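Xylosidase (Xanthomonas axonopodis pv. citri, PDB 6XN2) probably hydrolyses beta-1,4-xylosidic linkages of xylo-oligosaccharides as a family 43 glycoside hydrolase, whose pocket holds beta-D-xylopyranose. Local coordinates at residues H278-A283 with V297-V302; P51-F56 with S310-Q315; Q161-T166 with I227-P232. All coordinates share one frame; numbering follows the deposited sequence.

Contact 1. Residues H278-A283 with V297-V302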
loop_
_atom_site.group_PDB
_atom_site.type_symbol
_atom_site.label_atom_id
_atom_site.label_comp_id
_atom_site.label_asym_id
_atom_site.label_seq_id
_atom_site.Cartn_x
_atom_site.Cartn_y
_atom_site.Cartn_z
ATOM N N HIS A 278 11.574 -7.476 -5.127
ATOM C CA HIS A 278 10.631 -6.862 -6.018
ATOM C C HIS A 278 9.315 -7.462 -6.385
ATOM O O HIS A 278 8.838 -7.199 -7.439
ATOM C CB HIS A 278 11.369 -6.432 -7.277
ATOM C CG HIS A 278 12.627 -5.701 -6.995
ATOM N ND1 HIS A 278 12.710 -4.337 -6.945
ATOM C CD2 HIS A 278 13.853 -6.156 -6.698
ATOM C CE1 HIS A 278 13.944 -3.994 -6.665
ATOM N NE2 HIS A 278 14.650 -5.076 -6.507
ATOM N N ARG A 279 8.713 -8.226 -5.501
ATOM C CA ARG A 279 7.424 -8.754 -5.783
ATOM C C ARG A 279 6.346 -8.358 -4.844
ATOM O O ARG A 279 6.595 -7.925 -3.786
ATOM C CB ARG A 279 7.408 -10.249 -5.721
ATOM C CG ARG A 279 8.717 -10.929 -5.895
ATOM C CD ARG A 279 8.621 -12.224 -5.145
ATOM N NE ARG A 279 9.868 -12.886 -5.108
ATOM C CZ ARG A 279 10.041 -14.137 -4.761
ATOM N NH1 ARG A 279 9.033 -14.887 -4.397
ATOM N NH2 ARG A 279 11.260 -14.631 -4.788
ATOM N N ILE A 280 5.130 -8.529 -5.310
ATOM C CA ILE A 280 4.009 -8.389 -4.463
ATOM C C ILE A 280 3.658 -9.833 -4.188
ATOM O O ILE A 280 3.403 -10.571 -5.073
ATOM C CB ILE A 280 2.795 -7.707 -5.067
ATOM C CG1 ILE A 280 3.130 -6.314 -5.526
ATOM C CG2 ILE A 280 1.731 -7.602 -4.014
ATOM C CD1 ILE A 280 3.611 -5.419 -4.447
ATOM N N CYS A 281 3.727 -10.233 -2.941
ATOM C CA CYS A 281 3.374 -11.577 -2.531
ATOM C C CYS A 281 2.071 -11.574 -1.759
ATOM O O CYS A 281 1.639 -10.580 -1.388
ATOM C CB CYS A 281 4.452 -12.138 -1.645
ATOM S SG CYS A 281 5.934 -12.618 -2.520
ATOM N N TYR A 282 1.434 -12.698 -1.563
ATOM C CA TYR A 282 0.235 -12.716 -0.750
ATOM C C TYR A 282 0.184 -13.951 0.133
ATOM O O TYR A 282 0.853 -14.959 -0.120
ATOM C CB TYR A 282 -1.032 -12.609 -1.620
ATOM C CG TYR A 282 -1.429 -13.875 -2.348
ATOM C CD1 TYR A 282 -0.704 -14.324 -3.447
ATOM C CD2 TYR A 282 -2.544 -14.604 -1.956
ATOM C CE1 TYR A 282 -1.068 -15.476 -4.120
ATOM C CE2 TYR A 282 -2.914 -15.758 -2.621
ATOM C CZ TYR A 282 -2.177 -16.187 -3.704
ATOM O OH TYR A 282 -2.534 -17.338 -4.373
ATOM N N ALA A 283 -0.599 -13.824 1.196
ATOM C CA ALA A 283 -0.809 -14.875 2.180
ATOM C C ALA A 283 -2.266 -14.831 2.623
ATOM O O ALA A 283 -2.926 -13.803 2.481
ATOM C CB ALA A 283 0.121 -14.698 3.368
ATOM N N VAL A 297 3.507 -15.463 -5.299
ATOM C CA VAL A 297 3.748 -14.177 -5.893
ATOM C C VAL A 297 2.534 -13.721 -6.660
ATOM O O VAL A 297 2.011 -14.420 -7.459
ATOM C CB VAL A 297 4.931 -14.237 -6.859
ATOM C CG1 VAL A 297 5.149 -12.935 -7.545
ATOM C CG2 VAL A 297 6.186 -14.676 -6.165
ATOM N N LEU A 298 2.142 -12.498 -6.419
ATOM C CA LEU A 298 0.952 -11.927 -7.013
ATOM C C LEU A 298 1.322 -11.001 -8.178
ATOM O O LEU A 298 0.649 -10.973 -9.209
ATOM C CB LEU A 298 0.174 -11.189 -5.925
ATOM C CG LEU A 298 -1.205 -10.626 -6.191
ATOM C CD1 LEU A 298 -1.988 -10.744 -4.902
ATOM C CD2 LEU A 298 -1.089 -9.182 -6.614
ATOM N N LEU A 299 2.419 -10.306 -8.027
ATOM C CA LEU A 299 2.910 -9.456 -9.062
ATOM C C LEU A 299 4.384 -9.686 -9.239
ATOM O O LEU A 299 5.119 -9.559 -8.333
ATOM C CB LEU A 299 2.647 -7.981 -8.771
ATOM C CG LEU A 299 3.058 -6.930 -9.797
ATOM C CD1 LEU A 299 2.316 -7.057 -11.102
ATOM C CD2 LEU A 299 2.908 -5.524 -9.271
ATOM N N ALA A 300 4.820 -9.832 -10.472
ATOM C CA ALA A 300 6.228 -9.942 -10.771
ATOM C C ALA A 300 6.885 -8.570 -10.749
ATOM O O ALA A 300 6.251 -7.560 -10.715
ATOM C CB ALA A 300 6.433 -10.591 -12.109
ATOM N N PRO A 301 8.205 -8.549 -10.797
ATOM C CA PRO A 301 8.900 -7.282 -10.704
ATOM C C PRO A 301 8.544 -6.225 -11.706
ATOM O O PRO A 301 8.384 -6.513 -12.837
ATOM C CB PRO A 301 10.357 -7.689 -10.827
ATOM C CG PRO A 301 10.403 -9.067 -10.334
ATOM C CD PRO A 301 9.128 -9.683 -10.754
ATOM N N VAL A 302 8.433 -5.007 -11.239
ATOM C CA VAL A 302 8.133 -3.863 -12.089
ATOM C C VAL A 302 9.389 -3.033 -12.334
ATOM O O VAL A 302 10.387 -3.194 -11.626
ATOM C CB VAL A 302 7.055 -2.963 -11.461
ATOM C CG1 VAL A 302 5.713 -3.697 -11.388
ATOM C CG2 VAL A 302 7.497 -2.512 -10.069
HETATM O O HOH W 1 10.274 -3.613 -8.556
HETATM O O HOH W 2 6.648 -6.065 -8.458
#
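I280 faces both L298 and L299 across the hairpin, and its carbonyl oxygen accepts from the two of them. L298 N lies 2.7 Å from I280 O and L299 N 3.1 Å from the same I280 O; both donors lie in the carbonyl plane, and L299 N falls on a lone pair. The answering bond, I280 N to L299 O at 3.2 Å, is nearly straight (167° at the hydrogen). L298 is the extra residue, and beyond it C281 and V297 form a non-hydrogen-bonded antiparallel pair.

The side chain of L298 starts against the oxygen that accepts both bonds, its CB 3.4 Å from I280 O. With CG anti to the backbone N (chi1 -172°), the fork is carried toward the first strand, where its two methyls meet different residues. CD1 lies 3.9 Å from Y282 CB and also reaches the start of that ring, while CD2 ends 4.1 Å from I280 CG2. A branched leucine suits this place because it can serve two neighbours at once. I280 turns its other branch to L299, CG1 meeting L299 CB at 3.7 Å.

On the C281 and V297 side, the extended chain of R279 crosses V297 at about a right angle, and R279 NH1 comes 3.4 Å from V297 CG2. Apolar carbon thus lies beside a guanidinium that is only partly exposed. At the other end P301, which has no N-H to offer, follows A300, and a water donates to both H278 O and A300 O. The doubled donors mark a classic beta bulge in the hairpin of strands 280-285 and 292-299, within one sheet of the GH43 five-bladed beta-propeller.

Contact 2. Residues P51-F56 with S310-Q315. With GOL (glycerol), chain K.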
loop_
_atom_site.group_PDB
_atom_site.type_symbol
_atom_site.label_atom_id
_atom_site.label_comp_id
_atom_site.label_asym_id
_atom_site.label_seq_id
_atom_site.Cartn_x
_atom_site.Cartn_y
_atom_site.Cartn_z
ATOM N N PRO A 51 -0.932 3.040 -5.348
ATOM C CA PRO A 51 -2.373 3.270 -5.508
ATOM C C PRO A 51 -3.228 2.504 -4.497
ATOM O O PRO A 51 -3.093 1.289 -4.381
ATOM C CB PRO A 51 -2.639 2.778 -6.930
ATOM C CG PRO A 51 -1.619 1.702 -7.138
ATOM C CD PRO A 51 -0.392 2.130 -6.375
ATOM N N SER A 52 -4.135 3.180 -3.833
ATOM C CA SER A 52 -5.059 2.531 -2.941
ATOM C C SER A 52 -6.439 2.725 -3.534
ATOM O O SER A 52 -6.970 3.774 -3.480
ATOM C CB SER A 52 -4.966 3.126 -1.557
ATOM O OG SER A 52 -3.869 2.644 -0.851
ATOM N N ALA A 53 -6.992 1.660 -4.086
ATOM C CA ALA A 53 -8.286 1.758 -4.783
ATOM C C ALA A 53 -9.438 1.342 -3.885
ATOM O O ALA A 53 -9.333 0.346 -3.211
ATOM C CB ALA A 53 -8.260 0.926 -6.021
ATOM N N HIS A 54 -10.503 2.131 -3.927
ATOM C CA HIS A 54 -11.714 1.820 -3.139
ATOM C C HIS A 54 -12.956 2.121 -3.972
ATOM O O HIS A 54 -12.896 2.970 -4.805
ATOM C CB HIS A 54 -11.745 2.684 -1.885
ATOM C CG HIS A 54 -10.705 2.334 -0.889
ATOM N ND1 HIS A 54 -10.959 1.528 0.161
ATOM C CD2 HIS A 54 -9.422 2.693 -0.779
ATOM C CE1 HIS A 54 -9.878 1.393 0.869
ATOM N NE2 HIS A 54 -8.930 2.079 0.314
ATOM N N VAL A 55 -14.027 1.395 -3.712
ATOM C CA VAL A 55 -15.326 1.698 -4.355
ATOM C C VAL A 55 -16.144 2.426 -3.298
ATOM O O VAL A 55 -16.561 1.790 -2.356
ATOM C CB VAL A 55 -16.065 0.453 -4.849
ATOM C CG1 VAL A 55 -17.481 0.812 -5.226
ATOM C CG2 VAL A 55 -15.357 -0.184 -6.020
ATOM N N PHE A 56 -16.267 3.730 -3.464
ATOM C CA PHE A 56 -17.040 4.582 -2.545
ATOM C C PHE A 56 -18.142 5.239 -3.359
ATOM O O PHE A 56 -17.889 5.709 -4.430
ATOM C CB PHE A 56 -16.165 5.692 -1.981
ATOM C CG PHE A 56 -15.086 5.233 -1.045
ATOM C CD1 PHE A 56 -15.253 4.109 -0.266
ATOM C CD2 PHE A 56 -13.905 5.926 -0.936
ATOM C CE1 PHE A 56 -14.259 3.690 0.595
ATOM C CE2 PHE A 56 -12.920 5.504 -0.070
ATOM C CZ PHE A 56 -13.103 4.397 0.700
ATOM N N SER A 310 -2.670 -2.121 -4.618
ATOM C CA SER A 310 -3.883 -2.449 -3.897
ATOM C C SER A 310 -4.692 -3.430 -4.734
ATOM O O SER A 310 -4.432 -3.607 -5.926
ATOM C CB SER A 310 -4.687 -1.194 -3.555
ATOM O OG SER A 310 -5.114 -0.500 -4.708
ATOM N N ILE A 311 -5.655 -4.078 -4.095
ATOM C CA ILE A 311 -6.537 -5.021 -4.766
ATOM C C ILE A 311 -7.981 -4.661 -4.450
ATOM O O ILE A 311 -8.371 -4.567 -3.281
ATOM C CB ILE A 311 -6.245 -6.467 -4.341
ATOM C CG1 ILE A 311 -4.857 -6.896 -4.824
ATOM C CG2 ILE A 311 -7.336 -7.404 -4.851
ATOM C CD1 ILE A 311 -4.368 -8.179 -4.191
ATOM N N CYS A 312 -8.765 -4.433 -5.492
ATOM C CA CYS A 312 -10.119 -3.890 -5.259
ATOM C C CYS A 312 -11.137 -4.464 -6.237
ATOM O O CYS A 312 -10.824 -4.605 -7.392
ATOM C CB CYS A 312 -10.053 -2.389 -5.480
ATOM S SG CYS A 312 -11.618 -1.532 -5.230
ATOM N N LEU A 313 -12.319 -4.773 -5.736
ATOM C CA LEU A 313 -13.410 -5.302 -6.578
ATOM C C LEU A 313 -14.248 -4.131 -7.079
ATOM O O LEU A 313 -14.673 -3.339 -6.271
ATOM C CB LEU A 313 -14.253 -6.245 -5.727
ATOM C CG LEU A 313 -15.481 -6.839 -6.403
ATOM C CD1 LEU A 313 -15.088 -7.622 -7.631
ATOM C CD2 LEU A 313 -16.232 -7.717 -5.435
ATOM N N PHE A 314 -14.417 -4.038 -8.391
ATOM C CA PHE A 314 -15.231 -3.004 -9.023
ATOM C C PHE A 314 -16.222 -3.687 -9.961
ATOM O O PHE A 314 -15.832 -4.201 -11.007
ATOM C CB PHE A 314 -14.356 -2.014 -9.792
ATOM C CG PHE A 314 -15.059 -0.738 -10.177
ATOM C CD1 PHE A 314 -16.229 -0.349 -9.544
ATOM C CD2 PHE A 314 -14.538 0.077 -11.168
ATOM C CE1 PHE A 314 -16.869 0.832 -9.894
ATOM C CE2 PHE A 314 -15.174 1.254 -11.526
ATOM C CZ PHE A 314 -16.338 1.632 -10.888
ATOM N N GLN A 315 -17.481 -3.729 -9.583
ATOM C CA GLN A 315 -18.497 -4.395 -10.359
ATOM C C GLN A 315 -18.156 -5.863 -10.683
ATOM O O GLN A 315 -18.037 -6.686 -9.810
ATOM C CB GLN A 315 -18.922 -3.572 -11.588
ATOM C CG GLN A 315 -19.500 -2.213 -11.240
ATOM C CD GLN A 315 -20.079 -1.430 -12.404
ATOM O OE1 GLN A 315 -20.200 -1.922 -13.485
ATOM N NE2 GLN A 315 -20.440 -0.209 -12.155
HETATM C C1 GOL K . -13.691 -1.430 -2.166
HETATM O O1 GOL K . -14.347 -2.294 -3.102
HETATM C C2 GOL K . -14.355 -1.404 -0.807
HETATM O O2 GOL K . -14.003 -2.511 0.010
HETATM C C3 GOL K . -14.204 -0.112 -0.067
HETATM O O3 GOL K . -13.329 -0.200 1.041
#
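A53 and C312 meet through their small side chains, A53 CB lying 3.8 Å from C312 CB, and compact residues suit two strands of different sheets whose axes approach to 6.1 Å. Next to them V55 sends one methyl, CG2, between the sulfur and the ring beyond: V55 CG2 is 4.1 Å from C312 SG and 3.6 Å from F314 CD1. V55 and F314 cross at about a right angle, and the beta-branched valine presents a methyl close to its backbone, enough to cover this outer, exposed end.

The polar edge at the other end belongs to S310. Its hydroxyl, held between the backbone N and the carbonyl carbon (chi1 62°), reaches across to the facing backbone. S310 OG donates to P51 O at 2.7 Å, from well above the carbonyl plane, and accepts from A53 N at 2.9 Å. One small side chain thereby satisfies two buried backbone groups where the two main chains make no hydrogen bond to each other. A glycerol, probably from the crystallisation liquor, sits nearer the V55 end, with its O3 3.1 Å from H54 ND1, while H54 NE2 is hydrogen-bonded to D121 OD1.

The strands point almost the same way, 15° apart. This is the meeting of first and last blades that closes a GH43 five-bladed propeller, and D50, directly before P51, and H308, two residues before S310, line the xylose pocket.

Contact 3. Residues Q161-T166 with I227-P232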
loop_
_atom_site.group_PDB
_atom_site.type_symbol
_atom_site.label_atom_id
_atom_site.label_comp_id
_atom_site.label_asym_id
_atom_site.label_seq_id
_atom_site.Cartn_x
_atom_site.Cartn_y
_atom_site.Cartn_z
ATOM N N GLN A 161 -2.443 16.219 15.271
ATOM C CA GLN A 161 -1.458 15.234 15.723
ATOM C C GLN A 161 -1.639 13.921 14.967
ATOM O O GLN A 161 -2.726 13.665 14.436
ATOM C CB GLN A 161 -1.589 15.000 17.230
ATOM C CG GLN A 161 -1.117 16.158 18.077
ATOM C CD GLN A 161 -1.739 16.168 19.463
ATOM O OE1 GLN A 161 -2.098 15.121 20.023
ATOM N NE2 GLN A 161 -1.876 17.361 20.025
ATOM N N PRO A 162 -0.624 13.078 14.948
ATOM C CA PRO A 162 -0.761 11.795 14.291
ATOM C C PRO A 162 -1.536 10.787 15.121
ATOM O O PRO A 162 -1.806 11.008 16.262
ATOM C CB PRO A 162 0.682 11.341 14.124
ATOM C CG PRO A 162 1.390 11.962 15.221
ATOM C CD PRO A 162 0.736 13.294 15.425
ATOM N N ILE A 163 -1.886 9.673 14.542
ATOM C CA ILE A 163 -2.619 8.686 15.278
ATOM C C ILE A 163 -1.756 8.063 16.358
ATOM O O ILE A 163 -0.703 7.585 16.090
ATOM C CB ILE A 163 -3.167 7.607 14.367
ATOM C CG1 ILE A 163 -4.099 8.237 13.348
ATOM C CG2 ILE A 163 -3.881 6.556 15.170
ATOM C CD1 ILE A 163 -4.486 7.354 12.205
ATOM N N ALA A 164 -2.218 8.085 17.589
ATOM C CA ALA A 164 -1.437 7.512 18.648
ATOM C C ALA A 164 -1.327 6.032 18.472
ATOM O O ALA A 164 -2.277 5.405 18.187
ATOM C CB ALA A 164 -2.043 7.831 19.992
ATOM N N GLY A 165 -0.148 5.506 18.672
ATOM C CA GLY A 165 0.078 4.102 18.533
ATOM C C GLY A 165 0.589 3.748 17.162
ATOM O O GLY A 165 0.840 2.619 16.893
ATOM N N THR A 166 0.707 4.748 16.306
ATOM C CA THR A 166 1.214 4.524 14.996
ATOM C C THR A 166 2.624 4.997 14.902
ATOM O O THR A 166 3.094 5.774 15.640
ATOM C CB THR A 166 0.378 5.130 13.879
ATOM O OG1 THR A 166 0.471 6.539 13.915
ATOM C CG2 THR A 166 -1.029 4.697 14.004
ATOM N N ILE A 227 -10.405 8.007 13.844
ATOM C CA ILE A 227 -9.151 8.757 13.871
ATOM C C ILE A 227 -8.237 8.281 15.010
ATOM O O ILE A 227 -7.136 8.803 15.195
ATOM C CB ILE A 227 -9.408 10.267 14.004
ATOM C CG1 ILE A 227 -10.068 10.575 15.347
ATOM C CG2 ILE A 227 -10.272 10.765 12.852
ATOM C CD1 ILE A 227 -10.307 12.040 15.559
ATOM N N ASP A 228 -8.676 7.240 15.691
ATOM C CA ASP A 228 -7.871 6.642 16.774
ATOM C C ASP A 228 -7.931 5.127 16.663
ATOM O O ASP A 228 -8.891 4.627 16.172
ATOM C CB ASP A 228 -8.416 7.011 18.147
ATOM C CG ASP A 228 -8.270 8.470 18.483
ATOM O OD1 ASP A 228 -7.220 9.004 18.282
ATOM O OD2 ASP A 228 -9.210 9.025 18.969
ATOM N N LEU A 229 -6.904 4.447 17.137
ATOM C CA LEU A 229 -6.939 3.020 17.181
ATOM C C LEU A 229 -7.811 2.614 18.341
ATOM O O LEU A 229 -7.907 3.304 19.293
ATOM C CB LEU A 229 -5.561 2.440 17.427
ATOM C CG LEU A 229 -4.420 2.936 16.590
ATOM C CD1 LEU A 229 -3.204 2.132 16.940
ATOM C CD2 LEU A 229 -4.763 2.774 15.149
ATOM N N ALA A 230 -8.426 1.464 18.256
ATOM C CA ALA A 230 -9.235 0.989 19.364
ATOM C C ALA A 230 -8.436 0.116 20.297
ATOM O O ALA A 230 -8.920 -0.280 21.314
ATOM C CB ALA A 230 -10.422 0.239 18.871
ATOM N N GLU A 231 -7.198 -0.157 19.927
ATOM C CA GLU A 231 -6.316 -0.987 20.697
ATOM C C GLU A 231 -4.895 -0.806 20.214
ATOM O O GLU A 231 -4.692 -0.393 19.126
ATOM C CB GLU A 231 -6.691 -2.429 20.447
ATOM C CG GLU A 231 -6.310 -2.881 19.049
ATOM C CD GLU A 231 -6.952 -4.146 18.609
ATOM O OE1 GLU A 231 -7.323 -4.918 19.457
ATOM O OE2 GLU A 231 -7.051 -4.385 17.424
ATOM N N PRO A 232 -3.894 -1.199 21.012
ATOM C CA PRO A 232 -2.503 -1.183 20.538
ATOM C C PRO A 232 -2.334 -2.150 19.364
ATOM O O PRO A 232 -3.007 -3.186 19.330
ATOM C CB PRO A 232 -1.695 -1.645 21.759
ATOM C CG PRO A 232 -2.598 -1.450 22.930
ATOM C CD PRO A 232 -3.995 -1.629 22.417
HETATM O O HOH W 3 -5.013 5.845 18.479
HETATM O O HOH W 4 -4.598 9.738 18.400
#
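I163 and L229 find each other through their first torsions. In I163, chi1 of -60° sets CG1 anti to the carbonyl carbon and CG2 anti to the backbone N, and CG2 meets the leucine. In L229, chi1 of -49° with an extended end carries the two methyls toward the opposite loop. The side chains cross at about a right angle, I163 CG2 lying 3.9 Å from L229 CD2. The second branch of the isoleucine, CG1, rests 3.6 Å from I227 O. The other methyl of the leucine, CD1, lies 3.6 Å from A164 O, alongside the turn.

That turn, I163 to T166, is of type II. G165 takes its third position with a positive phi (95°), where glycine is at ease, and having no side chain it leaves room for L229 close by. I163 O accepts from T166 N at 3.2 Å and from T166 OG1 at 2.7 Å, so threonine ties its own side chain to the start of the turn; I144 O also lies within hydrogen-bonding reach of T166 OG1 and competes for its single proton.

Two waters supply the polar joins that the backbones lack. One donates to A164 O and accepts from L229 N at 2.7 Å; the other accepts from A164 N and donates to D228 OD1, while D228 OD2 forms a salt bridge with R225. No helix is involved: I163 packs on V146 of strand 142-149, T166 and L229 share L183 of strand 181-185, and L229 also touches A220 of strand 218-221, so the loops after strands 157-158 and 218-221 cover the junction of two neighbouring sheets.

How the contacts relate
Contact 2 opens first along the chain and closes last: contact 3 and then contact 1 lie in series inside the loop it spans. Contacts 1 and 2 have centres about 18 Å apart; strands 292-299 and 310-314 follow each other in the chain, and L298 CD1 packs 3.6 Å from I311 CD1. Contact 3 lies across the chain's centre from contact 1, about 29 Å between centres, and about 24 Å from contact 2. Contact 1 pairs strands inside the mixed sheet, contact 2 joins the sheets of strands 47-56 and 310-314, closing the ring near the xylose pocket, and contact 3 packs peripheral loops beside strands 142-149 and 181-185.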